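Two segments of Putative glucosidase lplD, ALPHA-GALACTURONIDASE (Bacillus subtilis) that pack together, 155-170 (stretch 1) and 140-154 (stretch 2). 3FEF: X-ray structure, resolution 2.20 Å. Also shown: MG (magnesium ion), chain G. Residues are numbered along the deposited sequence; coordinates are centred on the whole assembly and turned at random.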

ATOM      1  N   VAL A 155      -1.799 -18.186 -12.886  1.00 21.80           N
ATOM      2  CA  VAL A 155      -3.132 -18.695 -13.208  1.00 23.70           C
ATOM      3  C   VAL A 155      -3.579 -19.611 -12.091  1.00 25.72           C
ATOM      4  O   VAL A 155      -4.733 -19.573 -11.681  1.00 24.71           O
ATOM      5  CB  VAL A 155      -3.160 -19.424 -14.589  1.00 25.45           C
ATOM      6  CG1 VAL A 155      -4.478 -20.224 -14.787  1.00 24.26           C
ATOM      7  CG2 VAL A 155      -2.948 -18.419 -15.728  1.00 22.14           C
ATOM      8  N   LEU A 156      -2.661 -20.436 -11.582  1.00 24.04           N
ATOM      9  CA  LEU A 156      -2.996 -21.268 -10.431  1.00 23.42           C
ATOM     10  C   LEU A 156      -3.653 -20.432  -9.305  1.00 25.68           C
ATOM     11  O   LEU A 156      -4.707 -20.797  -8.774  1.00 23.24           O
ATOM     12  CB  LEU A 156      -1.751 -22.015  -9.920  1.00 21.85           C
ATOM     13  CG  LEU A 156      -1.182 -23.057 -10.883  1.00 21.90           C
ATOM     14  CD1 LEU A 156       0.034 -23.813 -10.316  1.00 19.17           C
ATOM     15  CD2 LEU A 156      -2.308 -24.036 -11.297  1.00 23.14           C
ATOM     16  N   TYR A 157      -3.021 -19.319  -8.928  1.00 25.11           N
ATOM     17  CA  TYR A 157      -3.528 -18.518  -7.823  1.00 23.85           C
ATOM     18  C   TYR A 157      -4.817 -17.776  -8.174  1.00 25.47           C
ATOM     19  O   TYR A 157      -5.662 -17.565  -7.308  1.00 25.13           O
ATOM     20  CB  TYR A 157      -2.469 -17.518  -7.314  1.00 23.70           C
ATOM     21  CG  TYR A 157      -1.452 -18.160  -6.398  1.00 21.55           C
ATOM     22  CD1 TYR A 157      -0.285 -18.712  -6.911  1.00 16.91           C
ATOM     23  CD2 TYR A 157      -1.676 -18.248  -5.033  1.00 18.53           C
ATOM     24  CE1 TYR A 157       0.649 -19.320  -6.089  1.00 16.03           C
ATOM     25  CE2 TYR A 157      -0.732 -18.860  -4.185  1.00 19.62           C
ATOM     26  CZ  TYR A 157       0.421 -19.390  -4.733  1.00 18.98           C
ATOM     27  OH  TYR A 157       1.362 -20.004  -3.931  1.00 20.56           O
ATOM     28  N   LYS A 158      -4.953 -17.370  -9.429  1.00 24.67           N
ATOM     29  CA  LYS A 158      -6.133 -16.635  -9.851  1.00 27.67           C
ATOM     30  C   LYS A 158      -7.347 -17.548  -9.823  1.00 27.77           C
ATOM     31  O   LYS A 158      -8.458 -17.131  -9.482  1.00 30.41           O
ATOM     32  CB  LYS A 158      -5.954 -16.042 -11.251  1.00 26.05           C
ATOM     33  CG  LYS A 158      -4.976 -14.870 -11.322  1.00 26.78           C
ATOM     34  CD  LYS A 158      -4.703 -14.437 -12.776  1.00 26.05           C
ATOM     35  CE  LYS A 158      -5.846 -13.609 -13.348  1.00 29.15           C
ATOM     36  NZ  LYS A 158      -5.834 -12.197 -12.817  1.00 28.83           N
ATOM     37  N   VAL A 159      -7.136 -18.801 -10.167  1.00 26.13           N
ATOM     38  CA  VAL A 159      -8.254 -19.719 -10.268  1.00 28.48           C
ATOM     39  C   VAL A 159      -8.529 -20.411  -8.933  1.00 29.91           C
ATOM     40  O   VAL A 159      -9.676 -20.731  -8.614  1.00 30.25           O
ATOM     41  CB  VAL A 159      -8.016 -20.752 -11.381  1.00 27.12           C
ATOM     42  CG1 VAL A 159      -9.178 -21.735 -11.455  1.00 24.67           C
ATOM     43  CG2 VAL A 159      -7.813 -20.030 -12.708  1.00 23.05           C
ATOM     44  N   PHE A 160      -7.480 -20.617  -8.144  1.00 28.51           N
ATOM     45  CA  PHE A 160      -7.619 -21.189  -6.793  1.00 26.38           C
ATOM     46  C   PHE A 160      -6.792 -20.340  -5.833  1.00 28.21           C
ATOM     47  O   PHE A 160      -5.622 -20.654  -5.575  1.00 29.32           O
ATOM     48  CB  PHE A 160      -7.127 -22.636  -6.823  1.00 26.22           C
ATOM     49  CG  PHE A 160      -7.136 -23.338  -5.482  1.00 26.28           C
ATOM     50  CD1 PHE A 160      -7.932 -22.881  -4.426  1.00 23.83           C
ATOM     51  CD2 PHE A 160      -6.380 -24.485  -5.302  1.00 24.62           C
ATOM     52  CE1 PHE A 160      -7.934 -23.526  -3.202  1.00 24.48           C
ATOM     53  CE2 PHE A 160      -6.380 -25.152  -4.075  1.00 26.55           C
ATOM     54  CZ  PHE A 160      -7.167 -24.671  -3.018  1.00 23.81           C
ATOM     55  N   PRO A 161      -7.379 -19.234  -5.332  1.00 28.81           N
ATOM     56  CA  PRO A 161      -6.628 -18.281  -4.490  1.00 27.43           C
ATOM     57  C   PRO A 161      -5.958 -18.927  -3.297  1.00 26.22           C
ATOM     58  O   PRO A 161      -4.894 -18.470  -2.872  1.00 25.14           O
ATOM     59  CB  PRO A 161      -7.701 -17.273  -4.034  1.00 25.48           C
ATOM     60  CG  PRO A 161      -8.694 -17.262  -5.212  1.00 27.52           C
ATOM     61  CD  PRO A 161      -8.707 -18.713  -5.719  1.00 29.14           C
ATOM     62  N   GLY A 162      -6.556 -19.989  -2.761  1.00 25.16           N
ATOM     63  CA  GLY A 162      -5.970 -20.653  -1.590  1.00 24.04           C
ATOM     64  C   GLY A 162      -4.908 -21.705  -1.915  1.00 27.04           C
ATOM     65  O   GLY A 162      -4.368 -22.360  -1.018  1.00 24.71           O
ATOM     66  N   ILE A 163      -4.617 -21.897  -3.196  1.00 23.04           N
ATOM     67  CA  ILE A 163      -3.687 -22.937  -3.562  1.00 23.69           C
ATOM     68  C   ILE A 163      -2.317 -22.713  -2.884  1.00 24.22           C
ATOM     69  O   ILE A 163      -1.907 -21.582  -2.642  1.00 26.33           O
ATOM     70  CB  ILE A 163      -3.511 -22.982  -5.083  1.00 21.79           C
ATOM     71  CG1 ILE A 163      -2.931 -24.332  -5.514  1.00 24.62           C
ATOM     72  CG2 ILE A 163      -2.649 -21.817  -5.550  1.00 20.91           C
ATOM     73  CD1 ILE A 163      -2.790 -24.491  -7.032  1.00 24.84           C
ATOM     74  N   LYS A 164      -1.612 -23.799  -2.607  1.00 23.75           N
ATOM     75  CA  LYS A 164      -0.252 -23.741  -2.094  1.00 25.07           C
ATOM     76  C   LYS A 164       0.734 -24.132  -3.181  1.00 22.85           C
ATOM     77  O   LYS A 164       1.095 -25.297  -3.304  1.00 24.20           O
ATOM     78  CB  LYS A 164      -0.119 -24.669  -0.900  1.00 23.80           C
ATOM     79  CG  LYS A 164      -0.907 -24.179   0.284  1.00 27.85           C
ATOM     80  CD  LYS A 164      -1.496 -25.360   1.073  1.00 30.32           C
ATOM     81  CE  LYS A 164      -0.560 -25.826   2.149  1.00 27.96           C
ATOM     82  NZ  LYS A 164      -0.927 -27.206   2.499  1.00 29.32           N
ATOM     83  N   ALA A 165       1.166 -23.148  -3.966  1.00 21.02           N
ATOM     84  CA  ALA A 165       1.977 -23.411  -5.139  1.00 21.75           C
ATOM     85  C   ALA A 165       3.246 -22.576  -5.242  1.00 24.12           C
ATOM     86  O   ALA A 165       3.247 -21.359  -4.990  1.00 21.24           O
ATOM     87  CB  ALA A 165       1.136 -23.211  -6.424  1.00 21.16           C
ATOM     88  N   ILE A 166       4.315 -23.236  -5.678  1.00 22.29           N
ATOM     89  CA  ILE A 166       5.518 -22.520  -6.079  1.00 23.55           C
ATOM     90  C   ILE A 166       5.930 -22.947  -7.478  1.00 23.85           C
ATOM     91  O   ILE A 166       5.566 -24.025  -7.941  1.00 25.70           O
ATOM     92  CB  ILE A 166       6.656 -22.796  -5.137  1.00 21.78           C
ATOM     93  CG1 ILE A 166       7.125 -24.249  -5.289  1.00 23.13           C
ATOM     94  CG2 ILE A 166       6.203 -22.554  -3.685  1.00 24.31           C
ATOM     95  CD1 ILE A 166       8.156 -24.650  -4.236  1.00 23.03           C
ATOM     96  N   GLY A 167       6.678 -22.083  -8.147  1.00 21.78           N
ATOM     97  CA  GLY A 167       7.331 -22.430  -9.386  1.00 21.61           C
ATOM     98  C   GLY A 167       8.825 -22.580  -9.137  1.00 27.05           C
ATOM     99  O   GLY A 167       9.425 -21.773  -8.389  1.00 23.32           O
ATOM    100  N   CYS A 168       9.422 -23.604  -9.766  1.00 24.99           N
ATOM    101  CA  CYS A 168      10.856 -23.890  -9.647  1.00 27.29           C
ATOM    102  C   CYS A 168      11.601 -23.844 -10.967  1.00 27.35           C
ATOM    103  O   CYS A 168      11.127 -24.329 -11.988  1.00 27.15           O
ATOM    104  CB  CYS A 168      11.096 -25.270  -9.025  1.00 25.33           C
ATOM    105  SG  CYS A 168      10.822 -25.248  -7.277  1.00 33.40           S
ATOM    106  N   CYS A 169      12.812 -23.319 -10.906  1.00 28.21           N
ATOM    107  CA  CYS A 169      13.645 -23.119 -12.074  1.00 26.71           C
ATOM    108  C   CYS A 169      15.087 -23.324 -11.639  1.00 27.48           C
ATOM    109  O   CYS A 169      15.426 -23.080 -10.480  1.00 25.47           O
ATOM    110  CB  CYS A 169      13.466 -21.701 -12.606  1.00 26.94           C
ATOM    111  SG  CYS A 169      14.526 -21.333 -14.016  1.00 26.18           S
ATOM    112  N   HIS A 170      15.937 -23.774 -12.559  1.00 28.17           N
ATOM    113  CA  HIS A 170      17.316 -24.083 -12.211  1.00 28.94           C
ATOM    114  C   HIS A 170      18.301 -23.054 -12.774  1.00 28.96           C
ATOM    115  O   HIS A 170      19.497 -23.225 -12.630  1.00 30.80           O
ATOM    116  CB  HIS A 170      17.704 -25.484 -12.679  1.00 30.09           C
ATOM    117  CG  HIS A 170      17.641 -25.655 -14.166  1.00 35.08           C
ATOM    118  ND1 HIS A 170      16.975 -26.702 -14.770  1.00 34.07           N
ATOM    119  CD2 HIS A 170      18.126 -24.888 -15.171  1.00 34.50           C
ATOM    120  CE1 HIS A 170      17.073 -26.583 -16.083  1.00 35.44           C
ATOM    121  NE2 HIS A 170      17.770 -25.493 -16.352  1.00 37.60           N
TER
HETATM  122 MG    MG G   1      13.928 -22.138 -16.386  1.00 39.02          MG
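Stretch 2 140-154: SWVINYTNPMSVCTR

Stretch 2 runs as a strand (141-144), a loop, and a helix from selenomethionine Met 149 that continues into stretch 1 and gives way at Phe 160; a type I turn, Phe 160 to Ile 163, then leads into the strand around 164-167. The two strands lie side by side and parallel, their axes 4.6 Å apart at closest approach and crossing at -21°. Backbone hydrogen bonds alternate along the pair: Val 142 N to Lys 164 O (2.8 Å), Ile 166 N to Val 142 O (2.9 Å), Asn 144 N to Ile 166 O (2.7 Å) and Cys 168 N to Asn 144 O (2.8 Å). This sets Ala 165 beside Val 142, Ile 166 beside Ile 143 and Gly 167 beside Asn 144. Across the junction at Arg 154, the helix is carried by Val 155 N to Val 151 O (2.9 Å), Leu 156 N to Cys 152 O (3.2 Å) and Lys 158 N to Arg 154 O (3.0 Å); Tyr 157 N to Thr 153 O (3.5 Å) is weak. Apolar contacts cover both sheet faces. On the Ala 165 face, Val 142 CB meets Ala 165 CB at 3.7 Å, and Val 142 CG2 meets Ile 163 CD1 at 3.9 Å. On the other face, Ile 143 CG2 lies 4.1 Å from Ile 166 CG1 and 3.6 Å from Cys 168 SG. Lys 164 CB sits over the six-membered ring of Trp 141, 3.6 Å from its centroid, a CH-pi contact. Gly 167 leaves room for the helix: its CA is 3.6 Å from Met 149 SE, where a CB would clash. Met 149 CE also touches Cys 169 CB (3.4 Å), while Cys 169 SG binds magnesium at 2.6 Å. Water 1 bridges Ser 140 O (2.7 Å) and Lys 164 N (2.9 Å).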

ATOM      1  N   SER A 140      -2.508 -29.974  -0.764  1.00 28.55           N
ATOM      2  CA  SER A 140      -1.177 -30.377  -1.218  1.00 25.18           C
ATOM      3  C   SER A 140      -0.311 -29.163  -1.544  1.00 27.03           C
ATOM      4  O   SER A 140      -0.828 -28.069  -1.821  1.00 23.75           O
ATOM      5  CB  SER A 140      -1.296 -31.248  -2.458  1.00 25.19           C
ATOM      6  OG  SER A 140      -2.099 -30.589  -3.430  1.00 30.99           O
ATOM      7  N   TRP A 141       1.008 -29.350  -1.509  1.00 24.86           N
ATOM      8  CA  TRP A 141       1.915 -28.372  -2.099  1.00 25.24           C
ATOM      9  C   TRP A 141       2.109 -28.681  -3.573  1.00 24.80           C
ATOM     10  O   TRP A 141       2.251 -29.837  -3.957  1.00 26.52           O
ATOM     11  CB  TRP A 141       3.253 -28.325  -1.347  1.00 24.61           C
ATOM     12  CG  TRP A 141       3.123 -27.509  -0.138  1.00 27.05           C
ATOM     13  CD1 TRP A 141       2.802 -27.943   1.148  1.00 26.39           C
ATOM     14  CD2 TRP A 141       3.238 -26.090  -0.069  1.00 25.69           C
ATOM     15  NE1 TRP A 141       2.731 -26.860   1.985  1.00 25.99           N
ATOM     16  CE2 TRP A 141       2.998 -25.715   1.268  1.00 27.18           C
ATOM     17  CE3 TRP A 141       3.542 -25.096  -1.012  1.00 27.55           C
ATOM     18  CZ2 TRP A 141       3.053 -24.384   1.688  1.00 28.76           C
ATOM     19  CZ3 TRP A 141       3.578 -23.783  -0.598  1.00 29.02           C
ATOM     20  CH2 TRP A 141       3.336 -23.438   0.744  1.00 29.55           C
ATOM     21  N   VAL A 142       2.097 -27.636  -4.393  1.00 23.43           N
ATOM     22  CA  VAL A 142       2.182 -27.753  -5.853  1.00 20.40           C
ATOM     23  C   VAL A 142       3.518 -27.168  -6.307  1.00 22.19           C
ATOM     24  O   VAL A 142       3.834 -26.032  -5.987  1.00 21.45           O
ATOM     25  CB  VAL A 142       1.042 -26.938  -6.520  1.00 23.74           C
ATOM     26  CG1 VAL A 142       1.043 -27.134  -8.022  1.00 22.11           C
ATOM     27  CG2 VAL A 142      -0.309 -27.340  -5.934  1.00 18.79           C
ATOM     28  N   ILE A 143       4.330 -27.949  -7.007  1.00 24.22           N
ATOM     29  CA  ILE A 143       5.549 -27.401  -7.571  1.00 23.13           C
ATOM     30  C   ILE A 143       5.446 -27.354  -9.082  1.00 22.57           C
ATOM     31  O   ILE A 143       5.414 -28.374  -9.727  1.00 21.04           O
ATOM     32  CB  ILE A 143       6.801 -28.218  -7.164  1.00 25.75           C
ATOM     33  CG1 ILE A 143       6.823 -28.454  -5.650  1.00 25.60           C
ATOM     34  CG2 ILE A 143       8.084 -27.510  -7.656  1.00 26.03           C
ATOM     35  CD1 ILE A 143       8.005 -29.322  -5.204  1.00 26.83           C
ATOM     36  N   ASN A 144       5.406 -26.153  -9.645  1.00 24.53           N
ATOM     37  CA  ASN A 144       5.337 -26.008 -11.091  1.00 21.61           C
ATOM     38  C   ASN A 144       6.713 -25.825 -11.738  1.00 22.92           C
ATOM     39  O   ASN A 144       7.521 -25.002 -11.308  1.00 23.82           O
ATOM     40  CB  ASN A 144       4.415 -24.836 -11.460  1.00 24.88           C
ATOM     41  CG  ASN A 144       4.311 -24.627 -12.959  1.00 28.18           C
ATOM     42  OD1 ASN A 144       4.186 -25.581 -13.725  1.00 32.18           O
ATOM     43  ND2 ASN A 144       4.369 -23.376 -13.387  1.00 30.19           N
ATOM     44  N   TYR A 145       6.954 -26.586 -12.797  1.00 21.84           N
ATOM     45  CA  TYR A 145       8.179 -26.531 -13.554  1.00 23.14           C
ATOM     46  C   TYR A 145       7.926 -26.027 -14.971  1.00 23.92           C
ATOM     47  O   TYR A 145       8.873 -25.810 -15.731  1.00 22.53           O
ATOM     48  CB  TYR A 145       8.782 -27.930 -13.671  1.00 24.31           C
ATOM     49  CG  TYR A 145       9.453 -28.421 -12.430  1.00 26.93           C
ATOM     50  CD1 TYR A 145      10.654 -27.857 -11.999  1.00 29.68           C
ATOM     51  CD2 TYR A 145       8.911 -29.458 -11.692  1.00 27.89           C
ATOM     52  CE1 TYR A 145      11.286 -28.303 -10.862  1.00 29.88           C
ATOM     53  CE2 TYR A 145       9.533 -29.920 -10.551  1.00 31.03           C
ATOM     54  CZ  TYR A 145      10.720 -29.326 -10.135  1.00 31.22           C
ATOM     55  OH  TYR A 145      11.355 -29.784  -9.014  1.00 34.80           O
ATOM     56  N   THR A 146       6.656 -25.868 -15.327  1.00 24.88           N
ATOM     57  CA  THR A 146       6.276 -25.520 -16.700  1.00 26.99           C
ATOM     58  C   THR A 146       6.507 -24.036 -17.037  1.00 29.01           C
ATOM     59  O   THR A 146       6.295 -23.173 -16.196  1.00 27.24           O
ATOM     60  CB  THR A 146       4.782 -25.807 -16.949  1.00 25.88           C
ATOM     61  OG1 THR A 146       4.452 -27.147 -16.548  1.00 25.11           O
ATOM     62  CG2 THR A 146       4.459 -25.615 -18.409  1.00 26.49           C
ATOM     63  N   ASN A 147       6.925 -23.759 -18.273  1.00 28.16           N
ATOM     64  CA  ASN A 147       7.026 -22.403 -18.798  1.00 29.82           C
ATOM     65  C   ASN A 147       5.843 -22.085 -19.721  1.00 31.32           C
ATOM     66  O   ASN A 147       5.336 -22.986 -20.400  1.00 33.98           O
ATOM     67  CB  ASN A 147       8.323 -22.265 -19.582  1.00 30.06           C
ATOM     68  CG  ASN A 147       9.539 -22.370 -18.696  1.00 32.98           C
ATOM     69  OD1 ASN A 147       9.582 -21.781 -17.621  1.00 37.58           O
ATOM     70  ND2 ASN A 147      10.531 -23.118 -19.134  1.00 33.36           N
ATOM     71  N   PRO A 148       5.419 -20.809 -19.796  1.00 29.19           N
ATOM     72  CA  PRO A 148       5.960 -19.585 -19.164  1.00 30.82           C
ATOM     73  C   PRO A 148       5.607 -19.517 -17.680  1.00 29.01           C
ATOM     74  O   PRO A 148       4.435 -19.446 -17.307  1.00 27.85           O
ATOM     75  CB  PRO A 148       5.276 -18.455 -19.929  1.00 28.02           C
ATOM     76  CG  PRO A 148       4.000 -19.044 -20.418  1.00 28.81           C
ATOM     77  CD  PRO A 148       4.280 -20.512 -20.684  1.00 30.25           C
HETATM   78  N   MSE A 149       6.643 -19.541 -16.858  1.00 26.53           N
HETATM   79  CA  MSE A 149       6.533 -19.767 -15.421  1.00 26.10           C
HETATM   80  C   MSE A 149       5.608 -18.775 -14.704  1.00 25.17           C
HETATM   81  O   MSE A 149       4.732 -19.170 -13.946  1.00 24.64           O
HETATM   82  CB  MSE A 149       7.917 -19.656 -14.820  1.00 27.68           C
HETATM   83  CG  MSE A 149       7.888 -19.627 -13.324  1.00 34.73           C
HETATM   84 SE   MSE A 149       8.212 -21.413 -12.709  1.00 42.60          SE
HETATM   85  CE  MSE A 149      10.101 -21.391 -12.730  1.00 31.53           C
ATOM     86  N   SER A 150       5.827 -17.492 -14.955  1.00 23.19           N
ATOM     87  CA  SER A 150       5.081 -16.433 -14.303  1.00 25.48           C
ATOM     88  C   SER A 150       3.589 -16.450 -14.636  1.00 26.11           C
ATOM     89  O   SER A 150       2.759 -16.204 -13.776  1.00 30.85           O
ATOM     90  CB  SER A 150       5.698 -15.085 -14.662  1.00 25.38           C
ATOM     91  OG  SER A 150       7.079 -15.076 -14.311  1.00 28.45           O
ATOM     92  N   VAL A 151       3.249 -16.750 -15.877  1.00 23.66           N
ATOM     93  CA  VAL A 151       1.858 -16.846 -16.265  1.00 21.94           C
ATOM     94  C   VAL A 151       1.176 -18.087 -15.700  1.00 22.01           C
ATOM     95  O   VAL A 151       0.117 -17.978 -15.106  1.00 20.44           O
ATOM     96  CB  VAL A 151       1.704 -16.819 -17.811  1.00 25.93           C
ATOM     97  CG1 VAL A 151       0.278 -17.239 -18.205  1.00 24.85           C
ATOM     98  CG2 VAL A 151       2.069 -15.398 -18.362  1.00 21.67           C
ATOM     99  N   CYS A 152       1.785 -19.262 -15.868  1.00 21.36           N
ATOM    100  CA  CYS A 152       1.191 -20.505 -15.384  1.00 23.73           C
ATOM    101  C   CYS A 152       0.993 -20.450 -13.897  1.00 23.68           C
ATOM    102  O   CYS A 152      -0.079 -20.745 -13.374  1.00 23.46           O
ATOM    103  CB  CYS A 152       2.096 -21.708 -15.696  1.00 27.24           C
ATOM    104  SG  CYS A 152       2.284 -22.001 -17.441  1.00 37.68           S
ATOM    105  N   THR A 153       2.045 -20.076 -13.190  1.00 21.89           N
ATOM    106  CA  THR A 153       1.932 -20.038 -11.751  1.00 23.65           C
ATOM    107  C   THR A 153       0.866 -19.024 -11.343  1.00 24.40           C
ATOM    108  O   THR A 153       0.127 -19.247 -10.393  1.00 22.14           O
ATOM    109  CB  THR A 153       3.296 -19.721 -11.123  1.00 24.64           C
ATOM    110  OG1 THR A 153       4.262 -20.634 -11.673  1.00 27.16           O
ATOM    111  CG2 THR A 153       3.243 -19.898  -9.633  1.00 23.79           C
ATOM    112  N   ARG A 154       0.786 -17.905 -12.061  1.00 22.66           N
ATOM    113  CA  ARG A 154      -0.157 -16.873 -11.679  1.00 23.11           C
ATOM    114  C   ARG A 154      -1.586 -17.345 -11.877  1.00 21.82           C
ATOM    115  O   ARG A 154      -2.469 -16.958 -11.125  1.00 24.69           O
ATOM    116  CB  ARG A 154       0.063 -15.605 -12.491  1.00 22.29           C
ATOM    117  CG  ARG A 154      -0.899 -14.510 -12.112  1.00 24.46           C
ATOM    118  CD  ARG A 154      -0.606 -13.885 -10.730  1.00 22.59           C
ATOM    119  NE  ARG A 154      -1.325 -12.614 -10.685  1.00 25.89           N
ATOM    120  CZ  ARG A 154      -2.399 -12.382  -9.945  1.00 25.46           C
ATOM    121  NH1 ARG A 154      -2.856 -13.300  -9.111  1.00 28.17           N
ATOM    122  NH2 ARG A 154      -3.002 -11.218 -10.027  1.00 27.00           N
TER
HETATM  123  O   HOH W   1      -2.821 -26.474  -2.652  1.00 25.61           O
HETATM  124  O   HOH W   2      11.323 -24.754 -14.593  1.00 31.94           O
HETATM  125  O   HOH W   3      11.665 -21.851 -15.864  1.00 32.69           O
HETATM  126  O   HOH W   4      14.205 -24.242 -15.324  1.00 42.89           O
HETATM  127  O   HOH W   5      15.841 -23.051 -17.375  1.00 59.66           O